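Local coordinates for pyridoxal phosphate homeostasis protein (Bifidobacterium adolescentis ATCC 15703, PDB 3CPG) that probably binds pyridoxal 5'-phosphate and takes part in keeping the cell's supply of this cofactor in balance, at residues Leu165-Ser170 / Ser219-Thr224; Ile204-His207 / Thr212-Arg215; Leu242-Thr247 / Glu251-Glu256; Asp226-Ser231 / Asp237-Leu242; Arg185-Ile190 / Ile196-Leu201. All blocks are in the same frame, centred on the assembly; numbering follows the deposited sequence.

Contact 1 (Leu165-Ser170 / Ser219-Thr224); sequences LEVNES and SHLRKT
E169 and H220 make the one hydrogen bond between segment 165-170, the end of a strand and the loop after it, and the helical segment 219-224: H220 ND1 donates to E169 OE2 at 2.7 Å. The bond bends to 140° at the hydrogen and uses the syn lone pair of OE2; the oxygen lies somewhat out of the ring plane, and carboxylate and imidazole planes are 70° apart. The same OE2 lies 3.5 Å from L221 CD1, so one methyl of the leucine packs against this oxygen. That methyl also meets V167 CB at 3.7 Å, the two side chains sliding past each other in opposite directions; a valine and a leucine suit this buried, apolar part of the contact. In the TIM barrel of the alanine racemase N-terminal family, the contact joins the loop after strand 161-166 to helix 211-231, which follows the next strand of the barrel. E169 reaches the helix by a bend at chi2 (-78°). An alanine here is likely to leave H220 ND1 without its acceptor and the ring freer to turn. Behind E169, N168 OD1 accepts from S170 N (2.9 Å), an Asx turn, and from S170 OG (2.7 Å) in its carbonyl plane. On the helix, H220 O is gripped from opposite faces of its plane by T224 N and T224 OG1. V167 O is hydrogen-bonded to T203 OG1.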
# COMPACT_ATOMS: atom_id res chain seq x y z
N LEU A 165 -6.35 7.40 1.80
CA LEU A 165 -7.80 7.33 1.90
C LEU A 165 -8.23 6.24 0.93
O LEU A 165 -7.98 6.32 -0.28
CB LEU A 165 -8.45 8.66 1.51
CG LEU A 165 -9.97 8.65 1.30
CD1 LEU A 165 -10.68 8.17 2.57
CD2 LEU A 165 -10.43 10.05 0.92
N GLU A 166 -8.86 5.20 1.47
CA GLU A 166 -9.32 4.07 0.68
C GLU A 166 -10.69 4.39 0.13
O GLU A 166 -11.62 4.65 0.89
CB GLU A 166 -9.40 2.83 1.57
CG GLU A 166 -9.83 1.56 0.86
CD GLU A 166 -10.05 0.43 1.84
OE1 GLU A 166 -11.03 0.49 2.62
OE2 GLU A 166 -9.25 -0.52 1.84
N VAL A 167 -10.82 4.38 -1.19
CA VAL A 167 -12.08 4.69 -1.84
C VAL A 167 -12.67 3.46 -2.51
O VAL A 167 -11.95 2.66 -3.11
CB VAL A 167 -11.90 5.79 -2.91
CG1 VAL A 167 -13.24 6.16 -3.52
CG2 VAL A 167 -11.25 7.02 -2.29
N ASN A 168 -13.99 3.32 -2.41
CA ASN A 168 -14.69 2.19 -3.03
C ASN A 168 -14.96 2.55 -4.48
O ASN A 168 -15.78 3.42 -4.77
CB ASN A 168 -16.01 1.94 -2.30
CG ASN A 168 -16.80 0.79 -2.90
OD1 ASN A 168 -16.42 0.21 -3.91
ND2 ASN A 168 -17.92 0.46 -2.26
N GLU A 169 -14.25 1.89 -5.40
CA GLU A 169 -14.42 2.13 -6.83
C GLU A 169 -15.02 0.90 -7.51
O GLU A 169 -14.97 0.77 -8.74
CB GLU A 169 -13.06 2.43 -7.47
CG GLU A 169 -12.32 3.62 -6.86
CD GLU A 169 -12.87 4.96 -7.33
OE1 GLU A 169 -13.94 4.97 -7.97
OE2 GLU A 169 -12.23 6.00 -7.05
N SER A 170 -15.61 0.01 -6.72
CA SER A 170 -16.19 -1.22 -7.25
C SER A 170 -17.57 -1.07 -7.85
O SER A 170 -17.99 -1.90 -8.66
CB SER A 170 -16.26 -2.28 -6.15
OG SER A 170 -17.29 -1.98 -5.22
N SER A 219 -9.44 5.68 -13.01
CA SER A 219 -9.49 7.03 -13.54
C SER A 219 -10.13 7.95 -12.50
O SER A 219 -9.67 9.06 -12.26
CB SER A 219 -10.30 7.06 -14.84
OG SER A 219 -10.38 8.37 -15.36
N HIS A 220 -11.20 7.46 -11.87
CA HIS A 220 -11.89 8.25 -10.87
C HIS A 220 -10.97 8.53 -9.69
O HIS A 220 -10.94 9.65 -9.18
CB HIS A 220 -13.15 7.52 -10.40
CG HIS A 220 -13.88 8.22 -9.30
ND1 HIS A 220 -13.48 8.17 -7.98
CD2 HIS A 220 -14.99 9.00 -9.32
CE1 HIS A 220 -14.31 8.89 -7.24
NE2 HIS A 220 -15.23 9.40 -8.03
N LEU A 221 -10.20 7.53 -9.27
CA LEU A 221 -9.28 7.72 -8.16
C LEU A 221 -8.22 8.77 -8.50
O LEU A 221 -7.90 9.62 -7.67
CB LEU A 221 -8.58 6.40 -7.79
CG LEU A 221 -8.02 6.39 -6.37
CD1 LEU A 221 -9.17 6.39 -5.37
CD2 LEU A 221 -7.14 5.16 -6.16
N ARG A 222 -7.68 8.71 -9.71
CA ARG A 222 -6.67 9.67 -10.13
C ARG A 222 -7.23 11.10 -10.13
O ARG A 222 -6.58 12.02 -9.64
CB ARG A 222 -6.14 9.35 -11.53
CG ARG A 222 -5.05 10.31 -11.98
CD ARG A 222 -4.67 10.16 -13.44
NE ARG A 222 -5.71 10.64 -14.34
CZ ARG A 222 -6.52 9.84 -15.03
NH1 ARG A 222 -6.40 8.52 -14.94
NH2 ARG A 222 -7.44 10.38 -15.82
N LYS A 223 -8.41 11.28 -10.71
CA LYS A 223 -9.03 12.60 -10.76
C LYS A 223 -9.30 13.13 -9.36
O LYS A 223 -9.12 14.32 -9.08
CB LYS A 223 -10.33 12.56 -11.56
CG LYS A 223 -10.14 12.30 -13.04
CD LYS A 223 -11.46 12.34 -13.78
CE LYS A 223 -11.26 12.07 -15.26
NZ LYS A 223 -12.56 12.14 -16.00
N THR A 224 -9.76 12.25 -8.48
CA THR A 224 -10.05 12.63 -7.10
C THR A 224 -8.76 13.09 -6.43
O THR A 224 -8.74 14.11 -5.74
CB THR A 224 -10.65 11.44 -6.32
OG1 THR A 224 -11.93 11.11 -6.88
CG2 THR A 224 -10.81 11.79 -4.85

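Contact 2 (Ile204-His207 / Thr212-Arg215); sequences IGAH and TVIR
The flat group at this contact is the peptide carbonyl of A206, and it is met at its oxygen end: I214 CG1 lies 4.0 Å from A206 O, a van der Waals approach with no hydrogen bond. Beside it, the methyl of A206 points at the helix and comes 4.0 Å from V213 CG1. That branch of the valine is anti to its own backbone nitrogen (chi1 174°), which swings it toward the loop. The alpha carbons of A206 and I214 are 5.8 Å apart, close enough that a methyl is a fitting size for the loop residue. This is a beta-alpha loop of the TIM barrel: the chain leaves strand 196-202, passes 204-207 and turns back into helix 211-231, whose first turn carries V213 and I214. Just before A206, G205 adopts a positive phi (78°), which suits a residue without a side chain, and its N is held by T203 OG1. At the start of the helix, D210 OD1 takes a hydrogen bond from T212 OG1 and a weak one from V213 N. I214 also packs on L252 of helix 250-255, while R215 packs on L252 and A255.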
# COMPACT_ATOMS: atom_id res chain seq x y z
N ILE A 204 -9.26 -0.98 -4.02
CA ILE A 204 -9.16 -2.40 -4.32
C ILE A 204 -9.67 -2.59 -5.75
O ILE A 204 -9.44 -3.63 -6.38
CB ILE A 204 -10.01 -3.21 -3.33
CG1 ILE A 204 -9.48 -3.00 -1.91
CG2 ILE A 204 -9.98 -4.69 -3.70
CD1 ILE A 204 -10.30 -3.69 -0.83
N GLY A 205 -10.35 -1.58 -6.27
CA GLY A 205 -10.86 -1.64 -7.63
C GLY A 205 -12.13 -2.46 -7.75
O GLY A 205 -12.93 -2.52 -6.83
N ALA A 206 -12.29 -3.10 -8.91
CA ALA A 206 -13.46 -3.94 -9.16
C ALA A 206 -13.01 -5.33 -9.61
O ALA A 206 -12.23 -5.46 -10.56
CB ALA A 206 -14.33 -3.31 -10.24
N HIS A 207 -13.48 -6.36 -8.92
CA HIS A 207 -13.13 -7.73 -9.27
C HIS A 207 -14.09 -8.19 -10.37
O HIS A 207 -14.96 -9.03 -10.14
CB HIS A 207 -13.27 -8.65 -8.06
CG HIS A 207 -12.48 -8.21 -6.87
ND1 HIS A 207 -11.13 -7.94 -6.93
CD2 HIS A 207 -12.85 -8.00 -5.58
CE1 HIS A 207 -10.70 -7.59 -5.73
NE2 HIS A 207 -11.72 -7.62 -4.90
N THR A 212 -13.69 -1.71 -18.99
CA THR A 212 -14.21 -0.35 -18.96
C THR A 212 -14.58 0.03 -17.52
O THR A 212 -14.47 1.18 -17.12
CB THR A 212 -15.44 -0.16 -19.88
OG1 THR A 212 -16.51 -0.99 -19.44
CG2 THR A 212 -15.08 -0.52 -21.32
N VAL A 213 -15.03 -0.96 -16.75
CA VAL A 213 -15.41 -0.74 -15.36
C VAL A 213 -14.14 -0.54 -14.52
O VAL A 213 -14.07 0.33 -13.66
CB VAL A 213 -16.19 -1.94 -14.80
CG1 VAL A 213 -16.44 -1.76 -13.30
CG2 VAL A 213 -17.51 -2.09 -15.54
N ILE A 214 -13.14 -1.37 -14.79
CA ILE A 214 -11.88 -1.30 -14.08
C ILE A 214 -11.20 0.05 -14.33
O ILE A 214 -10.78 0.74 -13.40
CB ILE A 214 -10.95 -2.45 -14.53
CG1 ILE A 214 -11.57 -3.79 -14.10
CG2 ILE A 214 -9.55 -2.26 -13.95
CD1 ILE A 214 -10.80 -5.01 -14.55
N ARG A 215 -11.11 0.42 -15.61
CA ARG A 215 -10.48 1.69 -15.98
C ARG A 215 -11.22 2.88 -15.38
O ARG A 215 -10.59 3.83 -14.90
CB ARG A 215 -10.42 1.82 -17.50
CG ARG A 215 -9.52 0.79 -18.18
CD ARG A 215 -9.54 0.93 -19.70
NE ARG A 215 -8.88 2.15 -20.17
CZ ARG A 215 -7.58 2.39 -20.04
NH1 ARG A 215 -6.79 1.50 -19.45
NH2 ARG A 215 -7.06 3.52 -20.49

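Contact 3 (Leu242-Thr247 / Glu251-Glu256); sequences LSMGMT and ELAIAE. With ACT (acetate ion), chain B.
M244, a selenomethionine in this crystal, holds CG between its backbone nitrogen and carbonyl carbon (chi1 56°) and then runs extended through chi2 (-168°), a path that carries CE over to the end of helix 250-255. There the methyl lies 3.4 Å from E256 O and 4.0 Å from E256 CB. The setting is a beta-alpha loop of the TIM barrel, in which the chain leaves strand 241-243 and enters this short helix. A long, flexible, unbranched side chain suits the reach from strand to helix end. Nearer the backbone, the small residues A253 and G245 let the two segments come within 4.8 Å, alpha carbon to alpha carbon. A253 CB touches M244 O at 3.3 Å and G245 CA at 3.4 Å; G245 leaves room for the A253 methyl, and its backbone angles also call for glycine. M244 O is satisfied by S258 OG. The carboxylate of E256 turns from M244 toward helix 211-231, where R215 and R222 form salt bridges with it. An acetate ion, probably from the crystallisation liquor, is hydrogen-bonded to G264 N and T265 N; its OXT accepts from T247 N at 3.1 Å and from T247 OG1 at 2.7 Å.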
# COMPACT_ATOMS: atom_id res chain seq x y z
N LEU A 242 -1.26 6.99 -5.56
CA LEU A 242 -2.43 6.29 -6.07
C LEU A 242 -2.05 4.83 -5.96
O LEU A 242 -1.32 4.30 -6.79
CB LEU A 242 -2.73 6.66 -7.52
CG LEU A 242 -3.34 8.05 -7.73
CD1 LEU A 242 -3.48 8.33 -9.22
CD2 LEU A 242 -4.69 8.12 -7.04
N SER A 243 -2.52 4.18 -4.90
CA SER A 243 -2.24 2.77 -4.67
C SER A 243 -3.37 2.00 -5.32
O SER A 243 -4.46 1.89 -4.76
CB SER A 243 -2.18 2.48 -3.17
OG SER A 243 -1.88 1.11 -2.93
N MSE A 244 -3.11 1.48 -6.51
CA MSE A 244 -4.12 0.74 -7.25
C MSE A 244 -3.48 -0.17 -8.28
O MSE A 244 -2.45 0.16 -8.87
CB MSE A 244 -5.09 1.71 -7.93
CG MSE A 244 -4.44 2.74 -8.86
SE MSE A 244 -5.67 4.14 -9.38
CE MSE A 244 -4.84 4.72 -10.98
N GLY A 245 -4.10 -1.32 -8.50
CA GLY A 245 -3.58 -2.29 -9.45
C GLY A 245 -2.93 -3.43 -8.70
O GLY A 245 -2.15 -3.21 -7.78
N MSE A 246 -3.27 -4.65 -9.08
CA MSE A 246 -2.70 -5.83 -8.46
C MSE A 246 -2.30 -6.79 -9.57
O MSE A 246 -2.16 -6.37 -10.72
CB MSE A 246 -3.73 -6.46 -7.52
CG MSE A 246 -4.18 -5.49 -6.44
SE MSE A 246 -5.25 -6.25 -5.02
CE MSE A 246 -6.82 -6.53 -6.05
N THR A 247 -2.12 -8.07 -9.24
CA THR A 247 -1.69 -9.04 -10.25
C THR A 247 -2.53 -9.09 -11.53
O THR A 247 -1.98 -9.12 -12.63
CB THR A 247 -1.65 -10.47 -9.66
OG1 THR A 247 -0.64 -10.53 -8.64
CG2 THR A 247 -1.31 -11.49 -10.75
N GLU A 251 -1.55 -3.56 -15.34
CA GLU A 251 -1.30 -2.84 -16.59
C GLU A 251 -2.30 -1.69 -16.74
O GLU A 251 -1.93 -0.57 -17.09
CB GLU A 251 -1.43 -3.78 -17.80
CG GLU A 251 -0.22 -4.65 -18.10
CD GLU A 251 0.05 -5.71 -17.06
OE1 GLU A 251 -0.90 -6.12 -16.36
OE2 GLU A 251 1.22 -6.15 -16.96
N LEU A 252 -3.57 -1.97 -16.47
CA LEU A 252 -4.62 -0.95 -16.58
C LEU A 252 -4.43 0.14 -15.52
O LEU A 252 -4.62 1.33 -15.79
CB LEU A 252 -6.00 -1.60 -16.41
CG LEU A 252 -6.40 -2.63 -17.47
CD1 LEU A 252 -7.68 -3.33 -17.04
CD2 LEU A 252 -6.59 -1.94 -18.81
N ALA A 253 -4.05 -0.27 -14.32
CA ALA A 253 -3.84 0.69 -13.24
C ALA A 253 -2.73 1.65 -13.62
O ALA A 253 -2.84 2.85 -13.43
CB ALA A 253 -3.48 -0.04 -11.95
N ILE A 254 -1.65 1.10 -14.16
CA ILE A 254 -0.52 1.93 -14.54
C ILE A 254 -0.89 2.87 -15.70
O ILE A 254 -0.45 4.02 -15.74
CB ILE A 254 0.70 1.06 -14.89
CG1 ILE A 254 1.17 0.33 -13.62
CG2 ILE A 254 1.83 1.91 -15.46
CD1 ILE A 254 2.26 -0.69 -13.83
N ALA A 255 -1.72 2.39 -16.61
CA ALA A 255 -2.17 3.22 -17.73
C ALA A 255 -2.98 4.40 -17.19
O ALA A 255 -2.99 5.48 -17.78
CB ALA A 255 -3.02 2.40 -18.70
N GLU A 256 -3.65 4.19 -16.06
CA GLU A 256 -4.48 5.24 -15.46
C GLU A 256 -3.77 6.07 -14.38
O GLU A 256 -4.42 6.82 -13.65
CB GLU A 256 -5.77 4.64 -14.89
CG GLU A 256 -6.75 4.10 -15.93
CD GLU A 256 -7.18 5.14 -16.96
OE1 GLU A 256 -7.33 6.33 -16.59
OE2 GLU A 256 -7.39 4.77 -18.13
C ACT B . -2.68 -10.29 -6.06
O ACT B . -2.32 -11.10 -5.22
OXT ACT B . -1.88 -9.49 -6.52
CH3 ACT B . -4.12 -10.28 -6.52

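Contact 4 (Asp226-Ser231 / Asp237-Leu242)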
# COMPACT_ATOMS: atom_id res chain seq x y z
N ASP A 226 -6.17 14.33 -7.89
CA ASP A 226 -5.82 15.62 -8.46
C ASP A 226 -6.59 16.78 -7.82
O ASP A 226 -6.02 17.83 -7.54
CB ASP A 226 -6.06 15.63 -9.97
CG ASP A 226 -5.10 14.72 -10.71
OD1 ASP A 226 -4.05 14.36 -10.15
OD2 ASP A 226 -5.40 14.37 -11.88
N LEU A 227 -7.89 16.58 -7.60
CA LEU A 227 -8.72 17.62 -6.99
C LEU A 227 -8.28 17.91 -5.56
O LEU A 227 -8.22 19.06 -5.14
CB LEU A 227 -10.20 17.22 -7.04
CG LEU A 227 -10.85 17.25 -8.42
CD1 LEU A 227 -12.30 16.80 -8.34
CD2 LEU A 227 -10.77 18.67 -8.97
N ILE A 228 -7.97 16.86 -4.80
CA ILE A 228 -7.54 17.06 -3.42
C ILE A 228 -6.25 17.89 -3.37
O ILE A 228 -6.12 18.80 -2.55
CB ILE A 228 -7.28 15.71 -2.71
CG1 ILE A 228 -8.59 14.92 -2.64
CG2 ILE A 228 -6.72 15.96 -1.31
CD1 ILE A 228 -8.40 13.47 -2.19
N LEU A 229 -5.30 17.57 -4.24
CA LEU A 229 -4.05 18.32 -4.29
C LEU A 229 -4.31 19.76 -4.69
O LEU A 229 -3.69 20.69 -4.16
CB LEU A 229 -3.09 17.68 -5.29
CG LEU A 229 -2.31 16.45 -4.85
CD1 LEU A 229 -1.42 15.98 -5.98
CD2 LEU A 229 -1.46 16.80 -3.63
N ALA A 230 -5.23 19.95 -5.63
CA ALA A 230 -5.55 21.28 -6.11
C ALA A 230 -6.25 22.15 -5.07
O ALA A 230 -6.14 23.38 -5.11
CB ALA A 230 -6.41 21.18 -7.37
N SER A 231 -6.96 21.53 -4.13
CA SER A 231 -7.70 22.27 -3.12
C SER A 231 -6.82 23.17 -2.26
O SER A 231 -7.24 24.25 -1.84
CB SER A 231 -8.48 21.31 -2.21
OG SER A 231 -7.63 20.70 -1.25
N ASP A 237 -1.41 18.80 0.79
CA ASP A 237 -0.34 18.94 -0.20
C ASP A 237 0.50 17.69 -0.46
O ASP A 237 1.28 17.66 -1.42
CB ASP A 237 0.59 20.09 0.18
CG ASP A 237 1.44 19.77 1.39
OD1 ASP A 237 0.86 19.53 2.47
OD2 ASP A 237 2.68 19.76 1.26
N ARG A 238 0.36 16.66 0.37
CA ARG A 238 1.13 15.44 0.18
C ARG A 238 0.28 14.26 -0.27
O ARG A 238 0.73 13.12 -0.28
CB ARG A 238 1.89 15.08 1.46
CG ARG A 238 3.08 15.99 1.74
CD ARG A 238 3.92 15.48 2.89
NE ARG A 238 5.18 16.21 3.04
CZ ARG A 238 5.26 17.50 3.37
NH1 ARG A 238 4.16 18.21 3.58
NH2 ARG A 238 6.45 18.08 3.49
N CYS A 239 -0.97 14.55 -0.64
CA CYS A 239 -1.89 13.52 -1.11
C CYS A 239 -1.52 13.25 -2.57
O CYS A 239 -2.23 13.66 -3.48
CB CYS A 239 -3.33 14.03 -1.00
SG CYS A 239 -4.60 12.81 -1.40
N ARG A 240 -0.42 12.54 -2.78
CA ARG A 240 0.06 12.28 -4.13
C ARG A 240 0.02 10.85 -4.64
O ARG A 240 -0.00 10.63 -5.85
CB ARG A 240 1.50 12.79 -4.25
CG ARG A 240 1.63 14.29 -4.12
CD ARG A 240 3.09 14.71 -4.02
NE ARG A 240 3.25 16.16 -4.03
CZ ARG A 240 2.99 16.93 -5.08
NH1 ARG A 240 2.55 16.39 -6.21
NH2 ARG A 240 3.16 18.24 -5.00
N GLU A 241 0.02 9.87 -3.74
CA GLU A 241 0.02 8.49 -4.19
C GLU A 241 -1.33 7.95 -4.65
O GLU A 241 -2.39 8.40 -4.21
CB GLU A 241 0.53 7.56 -3.08
CG GLU A 241 1.85 7.98 -2.46
CD GLU A 241 3.07 7.54 -3.25
OE1 GLU A 241 2.91 7.03 -4.38
OE2 GLU A 241 4.19 7.70 -2.73
N LEU A 242 -1.26 6.99 -5.56
CA LEU A 242 -2.43 6.29 -6.07
C LEU A 242 -2.05 4.83 -5.96
O LEU A 242 -1.32 4.30 -6.79
CB LEU A 242 -2.73 6.66 -7.52
CG LEU A 242 -3.34 8.05 -7.73
CD1 LEU A 242 -3.48 8.33 -9.22
CD2 LEU A 242 -4.69 8.12 -7.04
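L229 and D237 bring the backbones together, with alpha carbons 5.6 Å apart, where the last turns of helix 211-231 face a chain that turns at C239, the centre of an inverse gamma turn, before entering strand 241-243. The isobutyl group of L229 sits on the carbonyl of C239: CG is 3.1 Å and CD2 3.2 Å from C239 O. This tight packing buries an oxygen that has no polar partner in the model, probably at some cost. CD2 also reaches D237 O, at 3.6 Å, and CD1 lies 4.0 Å from R240 CG, the leucine and the extended arginine crossing at about a right angle. A chi1 of -80° sets CG of L229 beside the backbone N and brings the branch point over C239 O, while the leucine's apolar branches suit the R240 methylenes and C239 CB. Cutting the leucine back to an alanine would probably uncover C239 O and leave the aliphatic part of R240 without its mate. One step back along the helix, I228 CG2 packs on C239 SG at 3.8 Å, an easily polarised sulfur well suited to an apolar neighbour. The contact closes the second half of the beta-alpha-beta unit of strand 196-202, helix 211-231 and strand 241-243. I228 continues onto A187 of helix 183-191 and L201 of strand 196-202, C239 rests on L198, and R225 NH1 binds R240 O.

Contact 5 (Arg185-Ile190 / Ile196-Leu201)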
# COMPACT_ATOMS: atom_id res chain seq x y z
N ARG A 185 -14.33 15.41 0.36
CA ARG A 185 -14.74 15.93 1.66
C ARG A 185 -14.03 15.20 2.80
O ARG A 185 -13.52 15.82 3.73
CB ARG A 185 -16.26 15.77 1.83
CG ARG A 185 -16.79 16.26 3.17
CD ARG A 185 -18.15 15.63 3.48
NE ARG A 185 -18.05 14.18 3.63
CZ ARG A 185 -19.06 13.38 3.96
NH1 ARG A 185 -20.27 13.89 4.17
NH2 ARG A 185 -18.87 12.07 4.08
N ILE A 186 -13.99 13.87 2.72
CA ILE A 186 -13.34 13.06 3.74
C ILE A 186 -11.85 13.34 3.80
O ILE A 186 -11.26 13.45 4.87
CB ILE A 186 -13.56 11.56 3.48
CG1 ILE A 186 -15.05 11.23 3.61
CG2 ILE A 186 -12.73 10.73 4.44
CD1 ILE A 186 -15.43 9.84 3.13
N ALA A 187 -11.23 13.46 2.63
CA ALA A 187 -9.80 13.73 2.53
C ALA A 187 -9.44 15.04 3.21
O ALA A 187 -8.46 15.13 3.95
CB ALA A 187 -9.38 13.77 1.06
N GLN A 188 -10.24 16.07 2.95
CA GLN A 188 -9.98 17.38 3.53
C GLN A 188 -10.10 17.34 5.05
O GLN A 188 -9.31 17.97 5.75
CB GLN A 188 -10.94 18.40 2.91
CG GLN A 188 -10.75 18.49 1.40
CD GLN A 188 -11.70 19.45 0.72
OE1 GLN A 188 -12.91 19.39 0.92
NE2 GLN A 188 -11.15 20.35 -0.09
N LYS A 189 -11.07 16.59 5.56
CA LYS A 189 -11.23 16.48 7.01
C LYS A 189 -10.02 15.75 7.60
O LYS A 189 -9.49 16.15 8.64
CB LYS A 189 -12.51 15.71 7.36
CG LYS A 189 -12.67 15.43 8.85
CD LYS A 189 -12.66 16.72 9.66
CE LYS A 189 -12.62 16.43 11.16
NZ LYS A 189 -13.81 15.67 11.63
N ILE A 190 -9.59 14.69 6.93
CA ILE A 190 -8.43 13.92 7.39
C ILE A 190 -7.20 14.84 7.43
O ILE A 190 -6.37 14.74 8.33
CB ILE A 190 -8.14 12.73 6.44
CG1 ILE A 190 -9.26 11.70 6.56
CG2 ILE A 190 -6.79 12.10 6.79
CD1 ILE A 190 -9.13 10.52 5.60
N ILE A 196 -1.43 12.42 11.75
CA ILE A 196 -1.54 11.69 10.49
C ILE A 196 -1.14 12.55 9.30
O ILE A 196 -1.28 13.78 9.31
CB ILE A 196 -2.97 11.13 10.25
CG1 ILE A 196 -4.00 12.25 10.29
CG2 ILE A 196 -3.29 10.05 11.28
CD1 ILE A 196 -5.42 11.76 10.08
N GLU A 197 -0.61 11.88 8.28
CA GLU A 197 -0.20 12.55 7.06
C GLU A 197 -0.89 11.88 5.87
O GLU A 197 -0.61 10.72 5.56
CB GLU A 197 1.31 12.48 6.88
CG GLU A 197 1.82 13.24 5.66
CD GLU A 197 3.33 13.17 5.50
OE1 GLU A 197 3.84 12.12 5.07
OE2 GLU A 197 4.00 14.18 5.81
N LEU A 198 -1.80 12.60 5.22
CA LEU A 198 -2.50 12.05 4.07
C LEU A 198 -1.51 11.99 2.91
O LEU A 198 -1.08 13.03 2.40
CB LEU A 198 -3.68 12.96 3.70
CG LEU A 198 -4.47 12.58 2.46
CD1 LEU A 198 -5.09 11.20 2.62
CD2 LEU A 198 -5.55 13.63 2.23
N GLN A 199 -1.16 10.78 2.48
CA GLN A 199 -0.17 10.62 1.41
C GLN A 199 -0.72 10.20 0.06
O GLN A 199 0.04 9.99 -0.89
CB GLN A 199 0.89 9.62 1.87
CG GLN A 199 1.46 9.98 3.24
CD GLN A 199 2.38 8.91 3.79
OE1 GLN A 199 2.12 7.71 3.65
NE2 GLN A 199 3.45 9.33 4.46
N GLY A 200 -2.05 10.09 -0.04
CA GLY A 200 -2.66 9.69 -1.29
C GLY A 200 -3.94 8.90 -1.11
O GLY A 200 -4.53 8.89 -0.03
N LEU A 201 -4.37 8.23 -2.18
CA LEU A 201 -5.58 7.42 -2.17
C LEU A 201 -5.27 5.97 -2.52
O LEU A 201 -4.22 5.67 -3.08
CB LEU A 201 -6.59 7.98 -3.18
CG LEU A 201 -6.92 9.48 -3.09
CD1 LEU A 201 -7.87 9.86 -4.22
CD2 LEU A 201 -7.52 9.80 -1.74
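While I190, I196 and L198 meet between helix and strand, a side-chain hydrogen bond lies on the other side of the strand: Q199 NE2 donates to E197 OE1 at 2.9 Å and nearly straight, 169°. It uses the anti lone pair of the carboxylate, with that oxygen close to the plane of the amide. E197 points away from the helix, and Q199 OE1 has T137 OG1 as a further partner, so polar residues suit this side. On the helix side the touching residues are apolar. I196 CD1 comes within 3.6 Å of I190 CG2 and as near to I190 O, the two isoleucines crossing at about a right angle. I196 turns its CG1 between backbone N and carbonyl carbon (chi1 56°), which directs CD1 at the helix. The contact belongs to the beta-alpha-beta unit of strand 161-166, helix 183-191 and strand 196-202, a repeating element of TIM barrels, whose helix returns along the outside of the sheet. The helical and strand segments run at 143° to each other, their axes 9.2 Å apart at closest. One turn back from I190, A187 offers a small methyl, so that L198 CD2 can settle 4.0 Å from A187 CB and 3.7 Å from A187 O.

From the N terminus, contact 1 opens first, at strand 161-166, and closes on helix 211-231, enclosing the whole of strand 196-202. Nested within its loop lie contact 5, where helix 183-191 comes back to strand 196-202, and after it contact 2, which closes the short turn into helix 211-231. Contact 4 follows in series, returning from the end of that helix to strand 241-243, and contact 3 begins on the shared residue L242 and ends at helix 250-255. No two loops cross. Helix 211-231 serves contacts 1, 2 and 4, while its salt bridges to E256 reach contact 3. Strand 196-202 lies between 161-166 and 241-243 in the parallel barrel sheet.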